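Local coordinates for cytoplasmic export protein 1 (PDB 3VWA), which binds tRNA and works in the nuclear tRNA export machinery, where it may collect tRNA from export receptors at the nuclear pore and pass it on for translation, at residues I209-M214 / K227-T232; D432-T437 / Q473-L478; T72-F77 / V87-V92; Q245-L250 / N286-E291. All blocks are in the same frame, centred on the assembly; numbering follows the deposited sequence.

Contact 1 of 4, residues I209-M214 / K227-T232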
loop_
_atom_site.group_PDB
_atom_site.type_symbol
_atom_site.label_atom_id
_atom_site.label_comp_id
_atom_site.label_asym_id
_atom_site.label_seq_id
_atom_site.Cartn_x
_atom_site.Cartn_y
_atom_site.Cartn_z
ATOM N N ILE A 209 22.545 23.368 12.288
ATOM C CA ILE A 209 22.828 24.596 11.550
ATOM C C ILE A 209 24.319 24.808 11.297
ATOM O O ILE A 209 24.739 25.111 10.176
ATOM C CB ILE A 209 22.168 25.844 12.184
ATOM C CG1 ILE A 209 20.722 25.972 11.695
ATOM C CG2 ILE A 209 22.924 27.094 11.783
ATOM C CD1 ILE A 209 19.887 26.981 12.475
ATOM N N VAL A 210 25.138 24.600 12.312
ATOM C CA VAL A 210 26.516 25.026 12.168
ATOM C C VAL A 210 27.235 24.003 11.328
ATOM O O VAL A 210 28.032 24.359 10.441
ATOM C CB VAL A 210 27.223 25.215 13.516
ATOM C CG1 VAL A 210 28.731 25.219 13.315
ATOM C CG2 VAL A 210 26.743 26.505 14.184
ATOM N N ASN A 211 26.978 22.738 11.625
ATOM C CA ASN A 211 27.610 21.665 10.882
ATOM C C ASN A 211 27.380 21.814 9.377
ATOM O O ASN A 211 28.330 21.778 8.595
ATOM C CB ASN A 211 27.167 20.307 11.428
ATOM C CG ASN A 211 27.714 20.053 12.832
ATOM O OD1 ASN A 211 28.876 20.330 13.096
ATOM N ND2 ASN A 211 26.880 19.535 13.735
ATOM N N VAL A 212 26.135 22.050 8.975
ATOM C CA VAL A 212 25.802 22.209 7.558
ATOM C C VAL A 212 26.519 23.404 6.922
ATOM O O VAL A 212 26.921 23.349 5.737
ATOM C CB VAL A 212 24.272 22.302 7.367
ATOM C CG1 VAL A 212 23.894 22.820 5.985
ATOM C CG2 VAL A 212 23.626 20.942 7.624
ATOM N N ASN A 213 26.674 24.485 7.702
ATOM C CA ASN A 213 27.368 25.675 7.222
ATOM C C ASN A 213 28.818 25.402 6.961
ATOM O O ASN A 213 29.378 25.870 5.984
ATOM C CB ASN A 213 27.268 26.807 8.221
ATOM C CG ASN A 213 25.998 27.548 8.078
ATOM O OD1 ASN A 213 25.342 27.466 7.046
ATOM N ND2 ASN A 213 25.625 28.284 9.110
HETATM N N MSE A 214 29.413 24.631 7.852
HETATM C CA MSE A 214 30.796 24.233 7.731
HETATM C C MSE A 214 31.030 23.517 6.419
HETATM O O MSE A 214 31.918 23.908 5.655
HETATM C CB MSE A 214 31.090 23.354 8.927
HETATM C CG MSE A 214 31.096 24.187 10.214
HETATM SE SE MSE A 214 31.980 23.078 11.590
HETATM C CE MSE A 214 32.511 24.455 12.925
ATOM N N LYS A 227 30.299 12.322 11.780
ATOM C CA LYS A 227 30.487 12.085 13.214
ATOM C C LYS A 227 29.840 13.163 14.089
ATOM O O LYS A 227 29.460 12.872 15.206
ATOM C CB LYS A 227 31.980 11.974 13.572
ATOM C CG LYS A 227 32.767 11.132 12.590
ATOM C CD LYS A 227 34.003 10.498 13.205
ATOM C CE LYS A 227 34.594 9.464 12.238
ATOM N NZ LYS A 227 35.926 8.960 12.683
ATOM N N ARG A 228 29.716 14.393 13.586
ATOM C CA ARG A 228 29.146 15.491 14.384
ATOM C C ARG A 228 27.644 15.322 14.492
ATOM O O ARG A 228 27.048 15.363 15.592
ATOM C CB ARG A 228 29.506 16.855 13.772
ATOM C CG ARG A 228 30.975 17.179 13.940
ATOM C CD ARG A 228 31.425 18.321 13.049
ATOM N NE ARG A 228 32.770 18.784 13.393
ATOM C CZ ARG A 228 33.062 19.969 13.937
ATOM N NH1 ARG A 228 32.109 20.853 14.196
ATOM N NH2 ARG A 228 34.323 20.285 14.204
ATOM N N LEU A 229 27.044 15.095 13.333
ATOM C CA LEU A 229 25.625 14.894 13.191
ATOM C C LEU A 229 25.198 13.654 13.978
ATOM O O LEU A 229 24.194 13.673 14.697
ATOM C CB LEU A 229 25.318 14.740 11.680
ATOM C CG LEU A 229 24.350 15.704 10.981
ATOM C CD1 LEU A 229 24.726 17.169 11.141
ATOM C CD2 LEU A 229 24.140 15.365 9.495
ATOM N N GLU A 230 25.977 12.581 13.862
ATOM C CA GLU A 230 25.676 11.348 14.587
ATOM C C GLU A 230 25.605 11.579 16.086
ATOM O O GLU A 230 24.914 10.847 16.812
ATOM C CB GLU A 230 26.675 10.249 14.260
ATOM C CG GLU A 230 26.399 9.632 12.893
ATOM C CD GLU A 230 27.454 8.647 12.423
ATOM O OE1 GLU A 230 28.258 8.150 13.231
ATOM O OE2 GLU A 230 27.477 8.368 11.214
ATOM N N ASN A 231 26.293 12.628 16.530
ATOM C CA ASN A 231 26.313 12.975 17.922
ATOM C C ASN A 231 25.174 13.868 18.389
ATOM O O ASN A 231 24.914 13.965 19.593
ATOM C CB ASN A 231 27.653 13.590 18.304
ATOM C CG ASN A 231 28.352 12.788 19.367
ATOM O OD1 ASN A 231 28.826 11.665 19.107
ATOM N ND2 ASN A 231 28.389 13.336 20.599
ATOM N N THR A 232 24.473 14.493 17.456
ATOM C CA THR A 232 23.516 15.499 17.856
ATOM C C THR A 232 22.257 14.844 18.433
ATOM O O THR A 232 21.989 13.652 18.209
ATOM C CB THR A 232 23.143 16.374 16.670
ATOM O OG1 THR A 232 22.571 15.541 15.642
ATOM C CG2 THR A 232 24.369 17.080 16.162
#
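Residues 209-214 and 227-232 form an antiparallel helical hairpin in the kinase-like domain. The two short helix segments run at 167° to each other, and their axes come within 10.3 Å at the closest. The two segments bury 224 Å² between them. The tight part is built round Asn211, which is buried and points at the other helix. Its CG is anti to the carbonyl carbon (chi1 -68°). This places the amide against the start of the Arg228 side chain and the end of Leu229. Leu229 CD1 lies 4.0 Å from Asn211 CB, the two side chains sliding past each other in opposite directions. Phe225 touches Asn211 as well, and Trp208 and Trp235 pack on Leu229. The looser side is formed by Arg228 and Met214, both partly exposed. Arg228 is extended from CG to NE, so its guanidinium passes beyond the asparagine. The amide and guanidinium planes stand 86° apart. Met214, a selenomethionine, crosses the arginine at about a right angle. Its SE comes 3.4 Å from Arg228 NH1, obliquely to the guanidinium. An alanine at Asn211 would remove the amide, the weak acceptor of Arg228 NH1 with it, and would probably loosen the packing between the helices. At the end of the second segment, Thr232 OG1 donates to Leu229 O at 2.6 Å, on a lone pair of that carbonyl. Asn211 OD1 sits at the guanidinium edge, in plane, and accepts a weak, nearly straight hydrogen bond of 3.5 Å from Arg228 NH1.

Contact 2 of 4, residues D432-T437 / Q473-L478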
loop_
_atom_site.group_PDB
_atom_site.type_symbol
_atom_site.label_atom_id
_atom_site.label_comp_id
_atom_site.label_asym_id
_atom_site.label_seq_id
_atom_site.Cartn_x
_atom_site.Cartn_y
_atom_site.Cartn_z
ATOM N N ASP A 432 -29.567 -15.365 20.047
ATOM C CA ASP A 432 -29.426 -13.923 20.232
ATOM C C ASP A 432 -30.485 -13.094 19.442
ATOM O O ASP A 432 -30.677 -13.280 18.228
ATOM C CB ASP A 432 -27.987 -13.516 19.858
ATOM C CG ASP A 432 -27.661 -12.093 20.244
ATOM O OD1 ASP A 432 -27.026 -11.889 21.295
ATOM O OD2 ASP A 432 -28.007 -11.174 19.479
ATOM N N VAL A 433 -31.165 -12.180 20.144
ATOM C CA VAL A 433 -32.219 -11.353 19.559
ATOM C C VAL A 433 -31.642 -10.415 18.502
ATOM O O VAL A 433 -32.280 -10.120 17.465
ATOM C CB VAL A 433 -33.021 -10.568 20.640
ATOM C CG1 VAL A 433 -32.136 -9.540 21.349
ATOM C CG2 VAL A 433 -34.240 -9.867 20.030
ATOM N N GLU A 434 -30.423 -9.954 18.756
ATOM C CA GLU A 434 -29.775 -9.034 17.844
ATOM C C GLU A 434 -29.549 -9.700 16.429
ATOM O O GLU A 434 -29.814 -9.092 15.385
ATOM C CB GLU A 434 -28.541 -8.459 18.518
ATOM C CG GLU A 434 -27.977 -7.189 17.900
ATOM C CD GLU A 434 -28.929 -6.000 17.971
ATOM O OE1 GLU A 434 -29.791 -5.965 18.889
ATOM O OE2 GLU A 434 -28.815 -5.097 17.112
ATOM N N ILE A 435 -29.178 -10.966 16.438
ATOM C CA ILE A 435 -28.928 -11.739 15.254
ATOM C C ILE A 435 -30.219 -12.015 14.547
ATOM O O ILE A 435 -30.272 -11.905 13.321
ATOM C CB ILE A 435 -28.176 -13.066 15.579
ATOM C CG1 ILE A 435 -26.763 -12.752 16.073
ATOM C CG2 ILE A 435 -28.108 -13.989 14.346
ATOM C CD1 ILE A 435 -25.935 -13.980 16.488
ATOM N N ARG A 436 -31.262 -12.380 15.302
ATOM C CA ARG A 436 -32.625 -12.488 14.724
ATOM C C ARG A 436 -33.136 -11.235 14.025
ATOM O O ARG A 436 -33.690 -11.337 12.909
ATOM C CB ARG A 436 -33.668 -13.054 15.712
ATOM C CG ARG A 436 -33.184 -14.416 16.319
ATOM C CD ARG A 436 -34.281 -15.255 16.912
ATOM N NE ARG A 436 -35.088 -14.508 17.899
ATOM C CZ ARG A 436 -34.767 -14.299 19.177
ATOM N NH1 ARG A 436 -35.625 -13.619 19.944
ATOM N NH2 ARG A 436 -33.621 -14.771 19.697
ATOM N N THR A 437 -32.955 -10.085 14.678
ATOM C CA THR A 437 -33.347 -8.764 14.168
ATOM C C THR A 437 -32.597 -8.492 12.848
ATOM O O THR A 437 -33.223 -8.181 11.808
ATOM C CB THR A 437 -33.072 -7.661 15.236
ATOM O OG1 THR A 437 -33.728 -8.012 16.470
ATOM C CG2 THR A 437 -33.584 -6.258 14.805
ATOM N N GLN A 473 -39.607 -11.838 20.906
ATOM C CA GLN A 473 -39.137 -10.503 21.217
ATOM C C GLN A 473 -39.665 -9.465 20.242
ATOM O O GLN A 473 -39.942 -9.794 19.096
ATOM C CB GLN A 473 -37.630 -10.514 21.282
ATOM C CG GLN A 473 -37.137 -11.631 22.177
ATOM C CD GLN A 473 -37.467 -11.374 23.619
ATOM O OE1 GLN A 473 -37.261 -10.266 24.100
ATOM N NE2 GLN A 473 -37.985 -12.398 24.325
ATOM N N VAL A 474 -39.813 -8.223 20.715
ATOM C CA VAL A 474 -40.372 -7.124 19.933
ATOM C C VAL A 474 -39.432 -6.656 18.818
ATOM O O VAL A 474 -39.887 -6.258 17.741
ATOM C CB VAL A 474 -40.811 -5.944 20.846
ATOM C CG1 VAL A 474 -41.122 -4.653 20.075
ATOM C CG2 VAL A 474 -42.041 -6.337 21.637
ATOM N N LYS A 475 -38.127 -6.727 19.035
ATOM C CA LYS A 475 -37.211 -6.110 18.086
ATOM C C LYS A 475 -37.280 -6.710 16.658
ATOM O O LYS A 475 -37.269 -5.948 15.703
ATOM C CB LYS A 475 -35.775 -6.063 18.618
ATOM C CG LYS A 475 -34.880 -5.076 17.859
ATOM C CD LYS A 475 -33.491 -4.916 18.510
ATOM C CE LYS A 475 -32.692 -3.787 17.856
ATOM N NZ LYS A 475 -31.403 -3.470 18.547
ATOM N N PRO A 476 -37.326 -8.049 16.518
ATOM C CA PRO A 476 -37.393 -8.693 15.192
ATOM C C PRO A 476 -38.736 -8.504 14.480
ATOM O O PRO A 476 -38.789 -8.497 13.244
ATOM C CB PRO A 476 -37.130 -10.168 15.494
ATOM C CG PRO A 476 -36.368 -10.136 16.845
ATOM C CD PRO A 476 -37.077 -9.041 17.588
ATOM N N ARG A 477 -39.796 -8.285 15.255
ATOM C CA ARG A 477 -41.102 -7.940 14.697
ATOM C C ARG A 477 -41.028 -6.568 14.065
ATOM O O ARG A 477 -41.405 -6.380 12.886
ATOM C CB ARG A 477 -42.189 -8.054 15.778
ATOM C CG ARG A 477 -42.014 -9.315 16.629
ATOM C CD ARG A 477 -43.329 -9.924 17.068
ATOM N NE ARG A 477 -44.031 -9.059 17.985
ATOM C CZ ARG A 477 -43.894 -9.103 19.312
ATOM N NH1 ARG A 477 -43.090 -9.995 19.871
ATOM N NH2 ARG A 477 -44.550 -8.246 20.074
ATOM N N LEU A 478 -40.478 -5.609 14.806
ATOM C CA LEU A 478 -40.236 -4.263 14.274
ATOM C C LEU A 478 -39.333 -4.272 13.043
ATOM O O LEU A 478 -39.432 -3.409 12.196
ATOM C CB LEU A 478 -39.578 -3.420 15.359
ATOM C CG LEU A 478 -40.441 -3.121 16.600
ATOM C CD1 LEU A 478 -39.581 -2.462 17.644
ATOM C CD2 LEU A 478 -41.656 -2.256 16.303
#
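Helix segments 433-437 and 474-478 run almost parallel, 10° apart, with axes 8.5 Å from each other at closest approach and the CA atoms of Thr437 and Pro476 only 4.2 Å apart. Pro476 lies at the centre. Val433 CG2, anti to its backbone N, packs 3.8 Å from Pro476 CD and also meets Gln473 CB. Thr437 OG1 touches Pro476 CG at 3.4 Å. That hydroxyl donates back to Val433 O, from above the carbonyl plane, so it is satisfied within its own helix. Lys475 runs out fully extended across Thr437. Its NZ forms a salt bridge with Glu434, reaching OE1 at 3.0 Å on the syn lone pair, with a weak second bond to OE2. The glutamate starts away from the other helix and bends at chi2 (64°) to get there. An alanine at Glu434 would remove this carboxylate and would probably leave Lys475 less firmly held. Arg436 turns its guanidinium edge to Gln473 CG, but its main partner is Asp471, in a salt bridge. The helices belong to the HEAT-repeat part of the chain. The contact thus pairs an apolar centre on a proline with one charge pair across the helices, and a second, Arg436-Asp471, ties helix 433-446 to the turn before helix 474-487.

Contact 3 of 4, residues T72-F77 / V87-V92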
loop_
_atom_site.group_PDB
_atom_site.type_symbol
_atom_site.label_atom_id
_atom_site.label_comp_id
_atom_site.label_asym_id
_atom_site.label_seq_id
_atom_site.Cartn_x
_atom_site.Cartn_y
_atom_site.Cartn_z
ATOM N N THR A 72 22.665 0.546 -8.415
ATOM C CA THR A 72 23.407 -0.742 -8.539
ATOM C C THR A 72 23.427 -1.049 -10.039
ATOM O O THR A 72 22.354 -1.269 -10.646
ATOM C CB THR A 72 22.736 -1.870 -7.692
ATOM O OG1 THR A 72 22.896 -1.588 -6.289
ATOM C CG2 THR A 72 23.389 -3.289 -7.956
ATOM N N VAL A 73 24.619 -1.015 -10.650
ATOM C CA VAL A 73 24.665 -1.067 -12.094
ATOM C C VAL A 73 24.586 -2.521 -12.545
ATOM O O VAL A 73 25.140 -3.391 -11.902
ATOM C CB VAL A 73 25.883 -0.322 -12.692
ATOM C CG1 VAL A 73 25.787 1.193 -12.439
ATOM C CG2 VAL A 73 27.199 -0.886 -12.166
ATOM N N LEU A 74 23.845 -2.784 -13.616
ATOM C CA LEU A 74 23.699 -4.158 -14.130
ATOM C C LEU A 74 24.599 -4.366 -15.326
ATOM O O LEU A 74 25.324 -5.360 -15.396
ATOM C CB LEU A 74 22.241 -4.488 -14.462
ATOM C CG LEU A 74 21.246 -5.071 -13.433
ATOM C CD1 LEU A 74 21.760 -5.133 -12.001
ATOM C CD2 LEU A 74 19.973 -4.251 -13.484
ATOM N N GLU A 75 24.594 -3.414 -16.252
ATOM C CA GLU A 75 25.433 -3.535 -17.427
ATOM C C GLU A 75 25.666 -2.172 -18.077
ATOM O O GLU A 75 24.828 -1.304 -17.932
ATOM C CB GLU A 75 24.738 -4.470 -18.437
ATOM C CG GLU A 75 25.724 -5.199 -19.351
ATOM C CD GLU A 75 25.056 -6.107 -20.370
ATOM O OE1 GLU A 75 25.782 -6.553 -21.272
ATOM O OE2 GLU A 75 23.820 -6.351 -20.286
ATOM N N THR A 76 26.782 -2.005 -18.800
ATOM C CA THR A 76 27.057 -0.802 -19.590
ATOM C C THR A 76 27.307 -1.098 -21.086
ATOM O O THR A 76 27.728 -2.234 -21.440
ATOM C CB THR A 76 28.226 0.011 -19.024
ATOM O OG1 THR A 76 29.453 -0.722 -19.178
ATOM C CG2 THR A 76 28.004 0.335 -17.562
ATOM N N PHE A 77 27.031 -0.083 -21.931
ATOM C CA PHE A 77 27.235 -0.110 -23.408
ATOM C C PHE A 77 27.796 1.229 -23.873
ATOM O O PHE A 77 27.222 2.257 -23.540
ATOM C CB PHE A 77 25.906 -0.308 -24.123
ATOM C CG PHE A 77 25.158 -1.498 -23.649
ATOM C CD1 PHE A 77 25.354 -2.751 -24.249
ATOM C CD2 PHE A 77 24.299 -1.395 -22.553
ATOM C CE1 PHE A 77 24.670 -3.862 -23.763
ATOM C CE2 PHE A 77 23.628 -2.494 -22.072
ATOM C CZ PHE A 77 23.801 -3.721 -22.679
ATOM N N VAL A 87 22.758 0.659 -17.400
ATOM C CA VAL A 87 21.529 -0.021 -16.994
ATOM C C VAL A 87 21.624 -0.431 -15.529
ATOM O O VAL A 87 22.596 -1.119 -15.115
ATOM C CB VAL A 87 21.209 -1.237 -17.886
ATOM C CG1 VAL A 87 19.787 -1.707 -17.625
ATOM C CG2 VAL A 87 21.352 -0.887 -19.363
ATOM N N THR A 88 20.638 0.005 -14.738
ATOM C CA THR A 88 20.735 -0.182 -13.248
ATOM C C THR A 88 19.505 -0.848 -12.769
ATOM O O THR A 88 18.551 -1.013 -13.549
ATOM C CB THR A 88 20.805 1.167 -12.478
ATOM O OG1 THR A 88 19.587 1.900 -12.686
ATOM C CG2 THR A 88 22.002 1.979 -12.935
ATOM N N GLU A 89 19.486 -1.215 -11.491
ATOM C CA GLU A 89 18.203 -1.617 -10.868
ATOM C C GLU A 89 17.157 -0.477 -11.073
ATOM O O GLU A 89 17.485 0.673 -11.299
ATOM C CB GLU A 89 18.331 -1.989 -9.377
ATOM C CG GLU A 89 19.620 -2.678 -8.944
ATOM C CD GLU A 89 19.406 -3.965 -8.114
ATOM O OE1 GLU A 89 19.428 -3.940 -6.854
ATOM O OE2 GLU A 89 19.231 -5.034 -8.740
ATOM N N ARG A 90 15.893 -0.830 -11.056
ATOM C CA ARG A 90 14.886 0.157 -11.253
ATOM C C ARG A 90 15.040 1.196 -10.145
ATOM O O ARG A 90 14.992 0.869 -8.955
ATOM C CB ARG A 90 13.507 -0.469 -11.165
ATOM C CG ARG A 90 12.394 0.532 -11.462
ATOM C CD ARG A 90 12.519 1.168 -12.850
ATOM N NE ARG A 90 12.058 0.291 -13.929
ATOM C CZ ARG A 90 10.777 0.088 -14.236
ATOM N NH1 ARG A 90 10.458 -0.746 -15.228
ATOM N NH2 ARG A 90 9.805 0.714 -13.549
ATOM N N VAL A 91 15.250 2.430 -10.548
ATOM C CA VAL A 91 15.247 3.534 -9.619
ATOM C C VAL A 91 14.203 4.570 -10.040
ATOM O O VAL A 91 13.709 4.540 -11.177
ATOM C CB VAL A 91 16.609 4.217 -9.510
ATOM C CG1 VAL A 91 17.575 3.359 -8.716
ATOM C CG2 VAL A 91 17.144 4.607 -10.906
ATOM N N VAL A 92 13.909 5.476 -9.105
ATOM C CA VAL A 92 12.924 6.547 -9.242
ATOM C C VAL A 92 13.663 7.842 -8.930
ATOM O O VAL A 92 14.384 7.934 -7.931
ATOM C CB VAL A 92 11.688 6.325 -8.315
ATOM C CG1 VAL A 92 10.748 7.536 -8.328
ATOM C CG2 VAL A 92 10.892 5.125 -8.817
#
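Val87 O takes two hydrogen bonds from adjacent residues. Leu74 N donates at 2.6 Å, in the carbonyl plane, and Glu75 N at 3.2 Å on a lone pair. Val87 N returns a bond of 2.9 Å to Glu75 O, nearly along the C=O axis. Further along, Glu89 N donates to Thr72 O at 3.0 Å. Thr88 CA also approaches that oxygen, as a CA-H...O contact. Thr72 and Glu89 lie side by side and point the same way, CB of the threonine 3.5 Å from CG of the glutamate. Leu74 CD2 packs against the backbone carbonyl of Thr88. Two residues, Leu74 and Glu75, therefore face one, Val87, which makes this a classic beta bulge. It interrupts the antiparallel hairpin of strands 73-77 and 85-89, part of the larger antiparallel sheet of the kinase-like domain. The helical psi of Leu74 (-46°) aims both N-H groups at the same carbonyl. At the far end, Val87 CG2 meets the edge of the Phe77 ring, in its plane, 3.9 Å from CE2. Phe77 also makes an edge-to-face pair with Phe11. The carboxylate of Glu75 leads away from the hairpin, and its OE2 bonds to Tyr13 OH. Val73 and Thr76 touch helix 52-64, both at Ser62, while Leu74 and Val87 rest on Val40 of the neighbouring strand 39-45.

Contact 4 of 4, residues Q245-L250 / N286-E291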
loop_
_atom_site.group_PDB
_atom_site.type_symbol
_atom_site.label_atom_id
_atom_site.label_comp_id
_atom_site.label_asym_id
_atom_site.label_seq_id
_atom_site.Cartn_x
_atom_site.Cartn_y
_atom_site.Cartn_z
ATOM N N GLN A 245 18.148 0.742 10.778
ATOM C CA GLN A 245 19.267 -0.095 11.092
ATOM C C GLN A 245 18.875 -1.532 11.513
ATOM O O GLN A 245 19.536 -2.493 11.081
ATOM C CB GLN A 245 20.177 0.578 12.128
ATOM C CG GLN A 245 21.414 -0.223 12.473
ATOM C CD GLN A 245 22.185 0.315 13.666
ATOM O OE1 GLN A 245 22.224 1.528 13.912
ATOM N NE2 GLN A 245 22.822 -0.589 14.409
ATOM N N GLU A 246 17.834 -1.661 12.346
ATOM C CA GLU A 246 17.266 -2.956 12.711
ATOM C C GLU A 246 16.776 -3.683 11.473
ATOM O O GLU A 246 17.086 -4.862 11.270
ATOM C CB GLU A 246 16.055 -2.806 13.654
ATOM C CG GLU A 246 16.341 -2.457 15.092
ATOM C CD GLU A 246 15.051 -2.205 15.860
ATOM O OE1 GLU A 246 14.387 -3.170 16.290
ATOM O OE2 GLU A 246 14.693 -1.020 16.043
ATOM N N LEU A 247 16.020 -2.966 10.641
ATOM C CA LEU A 247 15.415 -3.525 9.469
ATOM C C LEU A 247 16.457 -4.110 8.527
ATOM O O LEU A 247 16.331 -5.266 8.099
ATOM C CB LEU A 247 14.636 -2.439 8.742
ATOM C CG LEU A 247 13.381 -2.845 7.994
ATOM C CD1 LEU A 247 12.481 -3.724 8.847
ATOM C CD2 LEU A 247 12.654 -1.539 7.606
ATOM N N ARG A 248 17.472 -3.315 8.216
ATOM C CA ARG A 248 18.583 -3.729 7.373
ATOM C C ARG A 248 19.306 -4.970 7.847
ATOM O O ARG A 248 19.908 -5.626 7.040
ATOM C CB ARG A 248 19.663 -2.669 7.371
ATOM C CG ARG A 248 19.755 -1.815 6.142
ATOM C CD ARG A 248 20.584 -0.620 6.571
ATOM N NE ARG A 248 21.837 -0.489 5.847
ATOM C CZ ARG A 248 22.872 0.242 6.261
ATOM N NH1 ARG A 248 23.963 0.318 5.507
ATOM N NH2 ARG A 248 22.829 0.891 7.423
ATOM N N GLU A 249 19.265 -5.238 9.149
ATOM C CA GLU A 249 19.961 -6.351 9.772
ATOM C C GLU A 249 19.011 -7.486 10.028
ATOM O O GLU A 249 19.373 -8.497 10.628
ATOM C CB GLU A 249 20.548 -5.891 11.107
ATOM C CG GLU A 249 21.888 -5.212 10.936
ATOM C CD GLU A 249 22.523 -4.795 12.251
ATOM O OE1 GLU A 249 22.213 -5.366 13.322
ATOM O OE2 GLU A 249 23.355 -3.887 12.200
ATOM N N LEU A 250 17.784 -7.330 9.566
ATOM C CA LEU A 250 16.766 -8.303 9.871
ATOM C C LEU A 250 17.232 -9.734 9.588
ATOM O O LEU A 250 17.011 -10.601 10.401
ATOM C CB LEU A 250 15.470 -7.997 9.109
ATOM C CG LEU A 250 14.229 -8.747 9.529
ATOM C CD1 LEU A 250 13.748 -8.426 10.968
ATOM C CD2 LEU A 250 13.111 -8.484 8.539
ATOM N N ASN A 286 7.685 -1.903 -0.104
ATOM C CA ASN A 286 8.557 -2.960 -0.596
ATOM C C ASN A 286 9.618 -3.405 0.391
ATOM O O ASN A 286 10.425 -4.243 0.055
ATOM C CB ASN A 286 9.244 -2.539 -1.912
ATOM C CG ASN A 286 8.241 -2.189 -3.004
ATOM O OD1 ASN A 286 7.192 -2.826 -3.131
ATOM N ND2 ASN A 286 8.512 -1.124 -3.728
ATOM N N PHE A 287 9.638 -2.857 1.598
ATOM C CA PHE A 287 10.604 -3.323 2.584
ATOM C C PHE A 287 9.813 -3.750 3.795
ATOM O O PHE A 287 9.760 -4.956 4.127
ATOM C CB PHE A 287 11.617 -2.209 2.940
ATOM C CG PHE A 287 12.916 -2.710 3.497
ATOM C CD1 PHE A 287 13.059 -4.028 3.916
ATOM C CD2 PHE A 287 14.005 -1.836 3.647
ATOM C CE1 PHE A 287 14.252 -4.471 4.459
ATOM C CE2 PHE A 287 15.213 -2.285 4.173
ATOM C CZ PHE A 287 15.333 -3.600 4.583
ATOM N N ILE A 288 9.160 -2.778 4.449
ATOM C CA ILE A 288 8.454 -3.094 5.689
ATOM C C ILE A 288 7.340 -4.155 5.534
ATOM O O ILE A 288 7.335 -5.178 6.244
ATOM C CB ILE A 288 7.953 -1.811 6.425
ATOM C CG1 ILE A 288 9.129 -0.912 6.791
ATOM C CG2 ILE A 288 7.183 -2.185 7.657
ATOM C CD1 ILE A 288 8.744 0.463 7.322
ATOM N N ILE A 289 6.393 -3.912 4.628
ATOM C CA ILE A 289 5.231 -4.796 4.481
ATOM C C ILE A 289 5.576 -6.269 4.136
ATOM O O ILE A 289 5.014 -7.181 4.725
ATOM C CB ILE A 289 4.186 -4.254 3.462
ATOM C CG1 ILE A 289 3.406 -3.021 4.008
ATOM C CG2 ILE A 289 3.160 -5.300 3.189
ATOM C CD1 ILE A 289 2.550 -2.349 2.940
ATOM N N PRO A 290 6.422 -6.503 3.114
ATOM C CA PRO A 290 6.757 -7.853 2.792
ATOM C C PRO A 290 7.519 -8.557 3.905
ATOM O O PRO A 290 7.272 -9.739 4.107
ATOM C CB PRO A 290 7.622 -7.750 1.497
ATOM C CG PRO A 290 7.750 -6.317 1.167
ATOM C CD PRO A 290 7.023 -5.502 2.203
ATOM N N GLU A 291 8.407 -7.870 4.633
ATOM C CA GLU A 291 9.047 -8.504 5.806
ATOM C C GLU A 291 8.060 -8.862 6.929
ATOM O O GLU A 291 8.123 -9.986 7.480
ATOM C CB GLU A 291 10.201 -7.643 6.381
ATOM C CG GLU A 291 11.339 -7.361 5.402
ATOM C CD GLU A 291 12.179 -8.593 5.018
ATOM O OE1 GLU A 291 11.791 -9.766 5.303
ATOM O OE2 GLU A 291 13.263 -8.391 4.430
#
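No hydrogen bond joins residues 245-250 to 286-291, and the 259 Å² between them is held by side-chain contacts. The first kind is CH-pi. Leu247 and Phe287 meet tip to tip, with Leu247 CG 4.0 Å from the centroid of the Phe287 ring and 13° off the ring normal. The Phe287 CG is anti to its backbone N (chi1 -157°), which extends the ring toward the other helix. Lys141 makes a cation-pi contact with the same ring. The second kind is aliphatic. Leu247 CD2 lies 3.7 Å from Ile288 CG1, the two side chains crossing at about a right angle. One leucine branch point therefore sits on the ring while its methyl serves the isoleucine. The third kind sets a methyl against a carboxylate-bearing chain. Leu250 CD2 is 3.6 Å from Glu291 CD and also touches CB and CG; the bend at chi2 (-68°) brings the carboxylate carbon round to the methyl. The polar end of Glu291 is held elsewhere, its OE2 hydrogen-bonded to His251. The contact joins the end of helix 239-248 to the wider, pi-type turn of helix 283-303, beside its kink at Pro290. Helix 255-271 touches both Leu250 and Ile288, and helix 321-335 touches Ile289.

In the fold
Along the chain the order is contact 3, contact 1, contact 4, contact 2, each closing before the next opens. Contact 3 lies in the beta sheet of the kinase-like domain and contact 1 in its helical part, with centres 33 Å apart. Contact 4 lies between them and the rest of the chain. Its nearest atoms are about 8 Å from contact 3 and about 9 Å from contact 1, without touching either. Its helix 283-303 leads on toward the later helices. Contact 2 is among the HEAT-type helices, its centre 68 Å from that of contact 1 and across the chain's centre. The chain is thus elongated, with a compact domain followed by a helical array.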